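Local coordinates for protein putative glucoamylase (Bacteroides caccae ATCC 43185, PDB 4QT9) that is a putative glucoamylase with an alpha/alpha toroid fold and probably hydrolyses glycosidic bonds in carbohydrate substrates, at residues Ser240-Glu245 with Leu251-Thr256; Asn290-Asn295 with Ile348-Glu353; Gly236-Pro241 with Asp278-Ser283; Glu207-Tyr212 with Leu427-Asn432. All coordinates share one frame; numbering follows the deposited sequence.

In the fold
The four contacts form a series, 2-1-3-4, in which contacts 1 and 3 lie on the hairpin of strands 239-244 and 247-251 and contacts 2 and 4 adjoin them. Contacts 1 and 3 share Ser-240 and Pro-241, have centres about 11 Å apart, and are joined by a probable hydrogen bond from Arg-252 N to Ile-238 O (2.7 Å). Contact 1 touches contact 2, centres about 16 Å apart, where Tyr-253 CE2 packs 3.7 Å from Leu-291 CD2. Contact 3 also meets contact 4, centres about 12 Å apart, through Asp-278 OD2 and Phe-429 CZ (3.7 Å). Contacts 2 and 4 do not touch: their nearest atoms are about 8 Å apart.

Contact 1. Residues Ser240-Glu245 with Leu251-Thr256; sequences SPHKVE and LRYQGT
His-242 turns the edge of its imidazole to the Leu-251 carbonyl at the open end of a beta hairpin, where strand 239-244 runs antiparallel to strand 247-251 and the chain then leaves into a loop. No hydrogen bond directly joins segments 240-245 and 251-256; the ring bonds through ND1 to its own strand and through NE2 to Glu-257 O, just past the second segment. His-242 ND1 donates to Ser-240 O over 2.7 Å, with a nearly straight N-H...O angle of 165°, and this oxygen lies in the ring plane. With a carbonyl oxygen at each nitrogen, the doubly protonated ring would probably be favoured. CG sits between the backbone N and the carbonyl carbon (chi1 60°), which turns the ND1 edge of the ring back to Ser-240 O and brings CE1 to 3.1 Å from Leu-251 O, close to the ring plane. An alanine here would remove the imidazole and is likely to leave Ser-240 O and Glu-257 O without their shared donor group and open a gap beside Leu-251 O. The remaining contacts are van der Waals. His-242 CE1 and Tyr-253 CD1 meet edge to edge at 4.2 Å, while the phenol oxygen of Tyr-253 bonds to Glu-287 on helix 284-301. The guanidinium of Arg-252 leads away from the strand and is held by Gly-204 O and Gln-234 OE1, with Gln-254 NE2 over one face. The base of that arginine stays at the hairpin, its CB resting 3.8 Å from Ser-240 CB.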
loop_
_atom_site.group_PDB
_atom_site.type_symbol
_atom_site.label_atom_id
_atom_site.label_comp_id
_atom_site.label_asym_id
_atom_site.label_seq_id
_atom_site.Cartn_x
_atom_site.Cartn_y
_atom_site.Cartn_z
ATOM N N SER A 240 11.119 14.173 15.514
ATOM C CA SER A 240 10.434 14.864 16.609
ATOM C C SER A 240 10.014 13.839 17.653
ATOM O O SER A 240 8.844 13.452 17.678
ATOM C CB SER A 240 9.231 15.638 16.070
ATOM O OG SER A 240 8.697 16.531 17.033
ATOM N N PRO A 241 10.955 13.329 18.484
ATOM C CA PRO A 241 10.579 12.295 19.457
ATOM C C PRO A 241 9.470 12.750 20.419
ATOM O O PRO A 241 9.517 13.863 20.943
ATOM C CB PRO A 241 11.891 11.998 20.184
ATOM C CG PRO A 241 12.967 12.404 19.212
ATOM C CD PRO A 241 12.403 13.631 18.557
ATOM N N HIS A 242 8.423 11.908 20.569
ATOM C CA HIS A 242 7.295 12.156 21.476
ATOM C C HIS A 242 6.668 10.822 21.878
ATOM O O HIS A 242 6.852 9.809 21.198
ATOM C CB HIS A 242 6.241 13.092 20.838
ATOM C CG HIS A 242 5.660 12.546 19.578
ATOM N ND1 HIS A 242 6.417 12.454 18.415
ATOM C CD2 HIS A 242 4.432 12.034 19.342
ATOM C CE1 HIS A 242 5.625 11.899 17.518
ATOM N NE2 HIS A 242 4.417 11.646 18.018
ATOM N N LYS A 243 5.924 10.831 22.974
ATOM C CA LYS A 243 5.262 9.646 23.497
ATOM C C LYS A 243 3.781 9.674 23.181
ATOM O O LYS A 243 3.144 10.732 23.223
ATOM C CB LYS A 243 5.478 9.539 25.009
ATOM C CG LYS A 243 6.941 9.335 25.413
ATOM C CD LYS A 243 7.302 7.868 25.640
ATOM C CE LYS A 243 6.981 7.366 27.029
ATOM N NZ LYS A 243 7.916 7.885 28.058
ATOM N N VAL A 244 3.245 8.512 22.804
ATOM C CA VAL A 244 1.831 8.294 22.500
ATOM C C VAL A 244 1.483 6.971 23.164
ATOM O O VAL A 244 2.180 5.987 22.924
ATOM C CB VAL A 244 1.462 8.297 20.980
ATOM C CG1 VAL A 244 -0.063 8.237 20.797
ATOM C CG2 VAL A 244 2.035 9.501 20.242
ATOM N N GLU A 245 0.457 6.950 24.047
ATOM C CA GLU A 245 0.003 5.750 24.774
ATOM C C GLU A 245 1.179 5.122 25.582
ATOM O O GLU A 245 1.260 3.901 25.714
ATOM C CB GLU A 245 -0.628 4.711 23.796
ATOM C CG GLU A 245 -1.883 5.137 23.032
ATOM C CD GLU A 245 -3.126 5.454 23.848
ATOM O OE1 GLU A 245 -3.475 4.655 24.753
ATOM O OE2 GLU A 245 -3.756 6.504 23.578
ATOM N N LEU A 251 9.591 9.946 14.896
ATOM C CA LEU A 251 9.297 10.865 13.803
ATOM C C LEU A 251 8.145 11.815 14.060
ATOM O O LEU A 251 7.282 11.540 14.896
ATOM C CB LEU A 251 8.975 10.051 12.514
ATOM C CG LEU A 251 10.016 9.020 12.081
ATOM C CD1 LEU A 251 9.538 8.240 10.902
ATOM C CD2 LEU A 251 11.388 9.684 11.778
ATOM N N ARG A 252 8.114 12.910 13.266
ATOM C CA ARG A 252 7.023 13.865 13.200
ATOM C C ARG A 252 5.994 13.302 12.202
ATOM O O ARG A 252 6.305 13.180 11.021
ATOM C CB ARG A 252 7.532 15.249 12.740
ATOM C CG ARG A 252 6.379 16.211 12.413
ATOM C CD ARG A 252 6.780 17.356 11.505
ATOM N NE ARG A 252 7.305 16.929 10.203
ATOM C CZ ARG A 252 7.920 17.750 9.358
ATOM N NH1 ARG A 252 8.068 19.034 9.659
ATOM N NH2 ARG A 252 8.391 17.294 8.203
ATOM N N TYR A 253 4.791 12.951 12.673
ATOM C CA TYR A 253 3.707 12.450 11.824
ATOM C C TYR A 253 2.917 13.667 11.343
ATOM O O TYR A 253 2.611 14.558 12.127
ATOM C CB TYR A 253 2.843 11.420 12.594
ATOM C CG TYR A 253 3.606 10.137 12.857
ATOM C CD1 TYR A 253 4.545 10.055 13.888
ATOM C CD2 TYR A 253 3.441 9.030 12.042
ATOM C CE1 TYR A 253 5.322 8.912 14.074
ATOM C CE2 TYR A 253 4.207 7.879 12.219
ATOM C CZ TYR A 253 5.152 7.826 13.233
ATOM O OH TYR A 253 5.883 6.678 13.407
ATOM N N GLN A 254 2.622 13.732 10.061
ATOM C CA GLN A 254 1.941 14.886 9.480
ATOM C C GLN A 254 0.538 15.114 10.034
ATOM O O GLN A 254 -0.350 14.319 9.776
ATOM C CB GLN A 254 1.888 14.756 7.949
ATOM C CG GLN A 254 3.222 15.094 7.311
ATOM C CD GLN A 254 3.561 16.552 7.404
ATOM O OE1 GLN A 254 2.696 17.413 7.278
ATOM N NE2 GLN A 254 4.837 16.872 7.574
ATOM N N GLY A 255 0.366 16.208 10.778
ATOM C CA GLY A 255 -0.926 16.607 11.342
ATOM C C GLY A 255 -1.533 15.700 12.400
ATOM O O GLY A 255 -2.748 15.743 12.614
ATOM N N THR A 256 -0.695 14.890 13.090
ATOM C CA THR A 256 -1.128 13.931 14.102
ATOM C C THR A 256 0.035 13.492 15.013
ATOM O O THR A 256 1.206 13.676 14.654
ATOM C CB THR A 256 -1.802 12.717 13.420
ATOM O OG1 THR A 256 -2.251 11.807 14.422
ATOM C CG2 THR A 256 -0.900 12.001 12.407
#

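Contact 2. Residues Asn290-Asn295 with Ile348-Glu353; sequences NLTLVN and IVYTPE
Thr-292 and Thr-351 reach toward each other tip to tip, one from the middle of helix 284-301 and the other from the residue just before helix 352-364. The meeting is through methyl groups as much as hydroxyls: Thr-292 CG2 lies 3.4 Å from Thr-351 OG1 and 3.8 Å from Thr-351 CG2. On Thr-292 the methyl is anti to the backbone N (OG1 chi1 -57°), which points it across the interface and leaves OG1 facing back along its own helix. There OG1 bonds to Met-288 O, and it also hydrogen-bonds Ser-347 OG, in the residue just before segment 348-353. Tyr-350 stands crosswise to Thr-292, at about a right angle, its CD2 3.9 Å from Thr-292 OG1. Val-349 CG2 sits over the centre of one face of the tyrosine ring, 3.7 Å above its plane, and the phenol end is tied to Ala-264 O. Leu-293 and Thr-351 slide past each other in opposite directions, with CD2 of the leucine 3.8 Å from CG2 of the threonine. A valine in place of Thr-292 would keep much of the bulk but is likely to leave Met-288 O and Ser-347 OG without the hydroxyl that links them. Although Thr-351 holds the N-cap position, its side chain makes no capping bond, and its OG1 has a weak bond to Ser-347 O. The contact thus joins helix 284-301 to the turn leading into helix 352-364, with helix 392-406 packed against Val-349 and strand 247-251 touching Leu-293.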
loop_
_atom_site.group_PDB
_atom_site.type_symbol
_atom_site.label_atom_id
_atom_site.label_comp_id
_atom_site.label_asym_id
_atom_site.label_seq_id
_atom_site.Cartn_x
_atom_site.Cartn_y
_atom_site.Cartn_z
ATOM N N ASN A 290 6.566 0.323 16.810
ATOM C CA ASN A 290 6.032 1.190 17.864
ATOM C C ASN A 290 4.733 1.839 17.451
ATOM O O ASN A 290 3.849 1.965 18.286
ATOM C CB ASN A 290 7.046 2.242 18.290
ATOM C CG ASN A 290 8.006 1.678 19.280
ATOM O OD1 ASN A 290 7.975 0.476 19.582
ATOM N ND2 ASN A 290 8.861 2.527 19.816
ATOM N N LEU A 291 4.602 2.213 16.173
ATOM C CA LEU A 291 3.361 2.802 15.666
ATOM C C LEU A 291 2.225 1.746 15.726
ATOM O O LEU A 291 1.084 2.094 16.034
ATOM C CB LEU A 291 3.542 3.385 14.253
ATOM C CG LEU A 291 2.363 4.159 13.690
ATOM C CD1 LEU A 291 2.045 5.414 14.528
ATOM C CD2 LEU A 291 2.600 4.528 12.238
ATOM N N THR A 292 2.568 0.464 15.506
ATOM C CA THR A 292 1.638 -0.663 15.623
ATOM C C THR A 292 1.247 -0.802 17.087
ATOM O O THR A 292 0.057 -0.954 17.407
ATOM C CB THR A 292 2.257 -1.984 15.060
ATOM O OG1 THR A 292 2.646 -1.800 13.707
ATOM C CG2 THR A 292 1.299 -3.154 15.121
ATOM N N LEU A 293 2.255 -0.716 17.984
ATOM C CA LEU A 293 2.006 -0.903 19.404
ATOM C C LEU A 293 1.155 0.220 19.988
ATOM O O LEU A 293 0.299 -0.065 20.832
ATOM C CB LEU A 293 3.284 -1.124 20.181
ATOM C CG LEU A 293 3.991 -2.441 19.851
ATOM C CD1 LEU A 293 5.361 -2.491 20.497
ATOM C CD2 LEU A 293 3.163 -3.636 20.255
ATOM N N VAL A 294 1.319 1.460 19.472
ATOM C CA VAL A 294 0.505 2.619 19.859
ATOM C C VAL A 294 -0.968 2.349 19.476
ATOM O O VAL A 294 -1.863 2.578 20.279
ATOM C CB VAL A 294 1.028 3.934 19.215
ATOM C CG1 VAL A 294 -0.043 5.026 19.206
ATOM C CG2 VAL A 294 2.289 4.422 19.918
ATOM N N ASN A 295 -1.188 1.851 18.257
ATOM C CA ASN A 295 -2.506 1.536 17.704
ATOM C C ASN A 295 -3.231 0.528 18.582
ATOM O O ASN A 295 -4.373 0.758 18.961
ATOM C CB ASN A 295 -2.345 0.988 16.270
ATOM C CG ASN A 295 -3.583 1.158 15.448
ATOM O OD1 ASN A 295 -4.550 0.404 15.590
ATOM N ND2 ASN A 295 -3.619 2.224 14.653
ATOM N N ILE A 348 1.682 -7.845 10.749
ATOM C CA ILE A 348 2.184 -9.180 11.135
ATOM C C ILE A 348 3.733 -9.222 11.104
ATOM O O ILE A 348 4.340 -9.881 11.948
ATOM C CB ILE A 348 1.560 -10.311 10.263
ATOM C CG1 ILE A 348 1.917 -11.720 10.805
ATOM C CG2 ILE A 348 1.902 -10.154 8.754
ATOM C CD1 ILE A 348 1.018 -12.866 10.296
ATOM N N VAL A 349 4.364 -8.505 10.161
ATOM C CA VAL A 349 5.839 -8.446 10.019
ATOM C C VAL A 349 6.503 -7.744 11.244
ATOM O O VAL A 349 7.664 -8.023 11.548
ATOM C CB VAL A 349 6.272 -7.762 8.695
ATOM C CG1 VAL A 349 5.807 -8.567 7.485
ATOM C CG2 VAL A 349 5.788 -6.304 8.616
ATOM N N TYR A 350 5.759 -6.854 11.934
ATOM C CA TYR A 350 6.223 -6.094 13.108
ATOM C C TYR A 350 5.840 -6.731 14.442
ATOM O O TYR A 350 6.670 -6.750 15.361
ATOM C CB TYR A 350 5.643 -4.667 13.099
ATOM C CG TYR A 350 5.947 -3.902 11.843
ATOM C CD1 TYR A 350 7.260 -3.637 11.470
ATOM C CD2 TYR A 350 4.922 -3.429 11.026
ATOM C CE1 TYR A 350 7.553 -2.962 10.288
ATOM C CE2 TYR A 350 5.202 -2.737 9.847
ATOM C CZ TYR A 350 6.522 -2.505 9.486
ATOM O OH TYR A 350 6.826 -1.789 8.362
ATOM N N THR A 351 4.562 -7.150 14.576
ATOM C CA THR A 351 3.996 -7.741 15.802
ATOM C C THR A 351 3.372 -9.106 15.447
ATOM O O THR A 351 2.143 -9.215 15.363
ATOM C CB THR A 351 2.989 -6.760 16.438
ATOM O OG1 THR A 351 1.985 -6.460 15.463
ATOM C CG2 THR A 351 3.651 -5.464 16.914
ATOM N N PRO A 352 4.207 -10.148 15.175
ATOM C CA PRO A 352 3.652 -11.432 14.714
ATOM C C PRO A 352 2.589 -12.054 15.635
ATOM O O PRO A 352 1.520 -12.418 15.148
ATOM C CB PRO A 352 4.887 -12.328 14.595
ATOM C CG PRO A 352 6.014 -11.388 14.362
ATOM C CD PRO A 352 5.687 -10.185 15.183
ATOM N N GLU A 353 2.853 -12.137 16.956
ATOM C CA GLU A 353 1.930 -12.750 17.920
ATOM C C GLU A 353 0.641 -11.945 18.073
ATOM O O GLU A 353 -0.437 -12.536 18.014
ATOM C CB GLU A 353 2.597 -12.972 19.286
ATOM C CG GLU A 353 3.673 -14.055 19.301
ATOM C CD GLU A 353 3.293 -15.438 18.796
ATOM O OE1 GLU A 353 2.239 -15.968 19.217
ATOM O OE2 GLU A 353 4.067 -16.001 17.986
#

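Contact 3. Residues Gly236-Pro241 with Asp278-Ser283; sequences GAIVSP and DEYCPS
Two type I beta turns face each other at the base of the 239-244/247-251 hairpin, where Ile-238 and Val-239 at the end of the turn Gly-236 to Val-239 pack on Tyr-280 in the turn Asp-278 to Cys-281. Tyr-280 carries the contact. Ile-238 crosses it at about a right angle, with CG2 3.9 Å from ring atom CG. Val-239 comes in near the plane of the ring at its edge, CG2 lying 3.9 Å from Tyr-280 CB and 3.5 Å from Tyr-280 O. Farther along the ring, CE1 runs past the backbone of Gly-236, 3.7 Å from its N. The tyrosine's CG is anti to the carbonyl carbon (chi1 -50°), which directs the ring along the facing turn toward helix 225-232, where its hydroxyl bonds to His-229 ND1. Glu-279 CG covers part of one face of the ring, toward its rim. The second turn is braced by Asp-278, whose carboxylate bonds to the hydroxyls of Tyr-284 and Tyr-228. Asp-278 also closes an Asx turn: Tyr-280 N donates over 3.2 Å to Asp-278 OD1, approaching from above the carboxylate plane, 72° out of it.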
loop_
_atom_site.group_PDB
_atom_site.type_symbol
_atom_site.label_atom_id
_atom_site.label_comp_id
_atom_site.label_asym_id
_atom_site.label_seq_id
_atom_site.Cartn_x
_atom_site.Cartn_y
_atom_site.Cartn_z
ATOM N N GLY A 236 15.691 17.641 8.653
ATOM C CA GLY A 236 15.662 17.146 10.025
ATOM C C GLY A 236 14.415 17.464 10.824
ATOM O O GLY A 236 14.235 16.887 11.892
ATOM N N ALA A 237 13.520 18.341 10.325
ATOM C CA ALA A 237 12.245 18.647 11.019
ATOM C C ALA A 237 11.338 17.383 11.177
ATOM O O ALA A 237 10.434 17.373 12.001
ATOM C CB ALA A 237 11.488 19.726 10.254
ATOM N N ILE A 238 11.586 16.322 10.388
ATOM C CA ILE A 238 10.837 15.050 10.430
ATOM C C ILE A 238 11.180 14.264 11.717
ATOM O O ILE A 238 10.486 13.315 12.058
ATOM C CB ILE A 238 11.139 14.218 9.131
ATOM C CG1 ILE A 238 10.115 13.040 8.937
ATOM C CG2 ILE A 238 12.606 13.749 9.092
ATOM C CD1 ILE A 238 10.138 12.355 7.563
ATOM N N VAL A 239 12.274 14.629 12.399
ATOM C CA VAL A 239 12.695 13.998 13.644
ATOM C C VAL A 239 12.064 14.793 14.770
ATOM O O VAL A 239 12.355 15.982 14.906
ATOM C CB VAL A 239 14.240 13.921 13.778
ATOM C CG1 VAL A 239 14.648 13.316 15.124
ATOM C CG2 VAL A 239 14.866 13.143 12.610
ATOM N N SER A 240 11.119 14.173 15.514
ATOM C CA SER A 240 10.434 14.864 16.609
ATOM C C SER A 240 10.014 13.839 17.653
ATOM O O SER A 240 8.844 13.452 17.678
ATOM C CB SER A 240 9.231 15.638 16.070
ATOM O OG SER A 240 8.697 16.531 17.033
ATOM N N PRO A 241 10.955 13.329 18.484
ATOM C CA PRO A 241 10.579 12.295 19.457
ATOM C C PRO A 241 9.470 12.750 20.419
ATOM O O PRO A 241 9.517 13.863 20.943
ATOM C CB PRO A 241 11.891 11.998 20.184
ATOM C CG PRO A 241 12.967 12.404 19.212
ATOM C CD PRO A 241 12.403 13.631 18.557
ATOM N N ASP A 278 18.552 5.338 8.333
ATOM C CA ASP A 278 19.092 6.472 7.610
ATOM C C ASP A 278 19.317 7.599 8.633
ATOM O O ASP A 278 19.152 7.389 9.855
ATOM C CB ASP A 278 18.214 6.841 6.367
ATOM C CG ASP A 278 17.112 7.868 6.544
ATOM O OD1 ASP A 278 16.439 7.854 7.612
ATOM O OD2 ASP A 278 16.876 8.644 5.595
ATOM N N GLU A 279 19.748 8.770 8.149
ATOM C CA GLU A 279 20.026 9.982 8.943
ATOM C C GLU A 279 18.873 10.343 9.911
ATOM O O GLU A 279 19.128 10.790 11.033
ATOM C CB GLU A 279 20.259 11.141 7.949
ATOM C CG GLU A 279 20.557 12.504 8.562
ATOM C CD GLU A 279 20.969 13.590 7.580
ATOM O OE1 GLU A 279 21.404 13.251 6.453
ATOM O OE2 GLU A 279 20.885 14.784 7.952
ATOM N N TYR A 280 17.616 10.085 9.505
ATOM C CA TYR A 280 16.457 10.493 10.282
ATOM C C TYR A 280 15.810 9.416 11.165
ATOM O O TYR A 280 14.924 9.752 11.956
ATOM C CB TYR A 280 15.418 11.090 9.334
ATOM C CG TYR A 280 16.055 12.131 8.444
ATOM C CD1 TYR A 280 16.514 13.338 8.967
ATOM C CD2 TYR A 280 16.298 11.868 7.096
ATOM C CE1 TYR A 280 17.135 14.288 8.157
ATOM C CE2 TYR A 280 16.945 12.798 6.283
ATOM C CZ TYR A 280 17.348 14.011 6.815
ATOM O OH TYR A 280 17.933 14.951 6.011
ATOM N N CYS A 281 16.236 8.157 11.062
ATOM C CA CYS A 281 15.649 7.085 11.868
ATOM C C CYS A 281 16.671 5.961 12.075
ATOM O O CYS A 281 17.096 5.361 11.083
ATOM C CB CYS A 281 14.365 6.565 11.227
ATOM S SG CYS A 281 13.441 5.398 12.259
ATOM N N PRO A 282 17.076 5.661 13.339
ATOM C CA PRO A 282 18.065 4.587 13.567
ATOM C C PRO A 282 17.543 3.179 13.218
ATOM O O PRO A 282 18.361 2.263 13.047
ATOM C CB PRO A 282 18.386 4.710 15.059
ATOM C CG PRO A 282 17.171 5.320 15.649
ATOM C CD PRO A 282 16.667 6.282 14.621
ATOM N N SER A 283 16.196 3.012 13.088
ATOM C CA SER A 283 15.533 1.750 12.720
ATOM C C SER A 283 14.081 1.985 12.299
ATOM O O SER A 283 13.218 2.219 13.157
ATOM C CB SER A 283 15.567 0.745 13.880
ATOM O OG SER A 283 14.848 -0.442 13.560
#

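Contact 4. Residues Glu207-Tyr212 with Leu427-Asn432; sequences ECMIMY and LGFNTN
Selenomethionine Met-209 meets Phe-429 in the buried core of this contact, the two side chains coming from opposite directions. The chain of Met-209 bends at its last torsion (chi3 83°), setting both SE and CE against the same end of the phenyl ring: Met-209 CE is 4.0 Å from Phe-429 CE2 and SE is 4.1 Å from CZ. The selenium lies at the edge, 5.3 Å from the ring centroid and 82° off the ring normal, far from stacking over a face. Beside this, Leu-427 presses a methyl onto the helix backbone, with CD1 3.6 Å from Tyr-212 O. CB of the same leucine lies at the edge of the Phe-429 ring, in its plane, so the two side chains pack on each other while each meets a different residue of segment 207-212. The Tyr-212 ring itself leads away: it meets Trp-232, and its hydroxyl is held by Ile-202 O and Leu-186 N. Helix 225-232 adds Trp-232 against Met-209 and Tyr-228 against Leu-427. The flank of segment 427-432 is open to solvent. Gly-428 is exposed, as are Asn-430 and Thr-431 on a short strand that pairs antiparallel with strand 276-277, and Asn-432 is poorly ordered. Tight packing therefore rests on alternate residues, Leu-427 and Phe-429. Gly-428 follows helix 418-426 in a Schellman motif (phi 87°), and beyond it Phe-429 completes a Met-aromatic contact that joins the end of the modelled chain to helix 209-217 in the alpha/alpha toroid.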
loop_
_atom_site.group_PDB
_atom_site.type_symbol
_atom_site.label_atom_id
_atom_site.label_comp_id
_atom_site.label_asym_id
_atom_site.label_seq_id
_atom_site.Cartn_x
_atom_site.Cartn_y
_atom_site.Cartn_z
ATOM N N GLU A 207 2.463 8.091 4.649
ATOM C CA GLU A 207 2.562 6.829 3.895
ATOM C C GLU A 207 3.434 6.904 2.597
ATOM O O GLU A 207 3.609 5.866 1.946
ATOM C CB GLU A 207 1.142 6.376 3.523
ATOM C CG GLU A 207 0.507 7.182 2.402
ATOM C CD GLU A 207 -0.273 8.427 2.774
ATOM O OE1 GLU A 207 0.169 9.158 3.685
ATOM O OE2 GLU A 207 -1.314 8.692 2.130
ATOM N N CYS A 208 3.941 8.100 2.214
ATOM C CA CYS A 208 4.571 8.343 0.898
ATOM C C CYS A 208 6.098 8.198 0.814
ATOM O O CYS A 208 6.622 8.602 -0.213
ATOM C CB CYS A 208 4.147 9.713 0.370
ATOM S SG CYS A 208 2.360 10.016 0.465
HETATM N N MSE A 209 6.816 7.618 1.806
HETATM C CA MSE A 209 8.285 7.559 1.743
HETATM C C MSE A 209 8.838 6.862 0.466
HETATM O O MSE A 209 9.762 7.402 -0.135
HETATM C CB MSE A 209 8.907 6.910 2.996
HETATM C CG MSE A 209 10.438 7.078 3.064
HETATM SE SE MSE A 209 11.109 6.570 4.825
HETATM C CE MSE A 209 11.226 4.694 4.577
ATOM N N ILE A 210 8.280 5.695 0.059
ATOM C CA ILE A 210 8.727 4.922 -1.107
ATOM C C ILE A 210 8.692 5.792 -2.399
ATOM O O ILE A 210 9.459 5.548 -3.334
ATOM C CB ILE A 210 7.925 3.574 -1.255
ATOM C CG1 ILE A 210 8.659 2.514 -2.119
ATOM C CG2 ILE A 210 6.480 3.773 -1.762
ATOM C CD1 ILE A 210 10.112 2.117 -1.614
HETATM N N MSE A 211 7.825 6.812 -2.441
HETATM C CA MSE A 211 7.760 7.709 -3.610
HETATM C C MSE A 211 9.095 8.500 -3.776
HETATM O O MSE A 211 9.577 8.637 -4.892
HETATM C CB MSE A 211 6.558 8.659 -3.486
HETATM C CG MSE A 211 6.379 9.551 -4.700
HETATM SE SE MSE A 211 5.323 11.107 -4.211
HETATM C CE MSE A 211 6.252 11.648 -2.655
ATOM N N TYR A 212 9.683 8.991 -2.666
ATOM C CA TYR A 212 10.994 9.664 -2.689
ATOM C C TYR A 212 12.114 8.670 -2.967
ATOM O O TYR A 212 13.076 9.040 -3.627
ATOM C CB TYR A 212 11.264 10.363 -1.338
ATOM C CG TYR A 212 10.643 11.735 -1.255
ATOM C CD1 TYR A 212 11.320 12.855 -1.719
ATOM C CD2 TYR A 212 9.361 11.911 -0.748
ATOM C CE1 TYR A 212 10.729 14.116 -1.691
ATOM C CE2 TYR A 212 8.751 13.166 -0.737
ATOM C CZ TYR A 212 9.438 14.264 -1.219
ATOM O OH TYR A 212 8.876 15.514 -1.168
ATOM N N LEU A 427 20.240 8.302 -1.195
ATOM C CA LEU A 427 19.526 9.007 -0.103
ATOM C C LEU A 427 20.064 8.733 1.300
ATOM O O LEU A 427 19.519 9.267 2.268
ATOM C CB LEU A 427 18.017 8.697 -0.126
ATOM C CG LEU A 427 17.280 9.045 -1.400
ATOM C CD1 LEU A 427 15.799 8.802 -1.240
ATOM C CD2 LEU A 427 17.593 10.478 -1.862
ATOM N N GLY A 428 21.121 7.937 1.402
ATOM C CA GLY A 428 21.769 7.665 2.687
ATOM C C GLY A 428 21.192 6.517 3.493
ATOM O O GLY A 428 21.503 6.384 4.676
ATOM N N PHE A 429 20.383 5.659 2.867
ATOM C CA PHE A 429 19.822 4.488 3.558
ATOM C C PHE A 429 20.861 3.366 3.662
ATOM O O PHE A 429 21.762 3.247 2.825
ATOM C CB PHE A 429 18.548 3.970 2.886
ATOM C CG PHE A 429 17.316 4.798 3.137
ATOM C CD1 PHE A 429 17.020 5.897 2.333
ATOM C CD2 PHE A 429 16.398 4.430 4.122
ATOM C CE1 PHE A 429 15.853 6.643 2.540
ATOM C CE2 PHE A 429 15.208 5.150 4.299
ATOM C CZ PHE A 429 14.960 6.270 3.530
ATOM N N ASN A 430 20.710 2.560 4.694
ATOM C CA ASN A 430 21.564 1.452 5.044
ATOM C C ASN A 430 20.718 0.281 5.575
ATOM O O ASN A 430 19.675 0.522 6.181
ATOM C CB ASN A 430 22.526 1.944 6.152
ATOM C CG ASN A 430 23.647 1.013 6.553
ATOM O OD1 ASN A 430 24.085 0.129 5.798
ATOM N ND2 ASN A 430 24.188 1.248 7.744
ATOM N N THR A 431 21.206 -0.970 5.385
ATOM C CA THR A 431 20.640 -2.216 5.919
ATOM C C THR A 431 21.757 -2.996 6.663
ATOM O O THR A 431 22.826 -3.248 6.089
ATOM C CB THR A 431 19.973 -3.059 4.834
ATOM O OG1 THR A 431 18.972 -2.276 4.175
ATOM C CG2 THR A 431 19.362 -4.348 5.395
ATOM N N ASN A 432 21.504 -3.354 7.943
ATOM C CA ASN A 432 22.429 -4.101 8.800
ATOM C C ASN A 432 21.666 -4.826 9.898
ATOM O O ASN A 432 21.182 -5.928 9.670
ATOM C CB ASN A 432 23.490 -3.185 9.407
#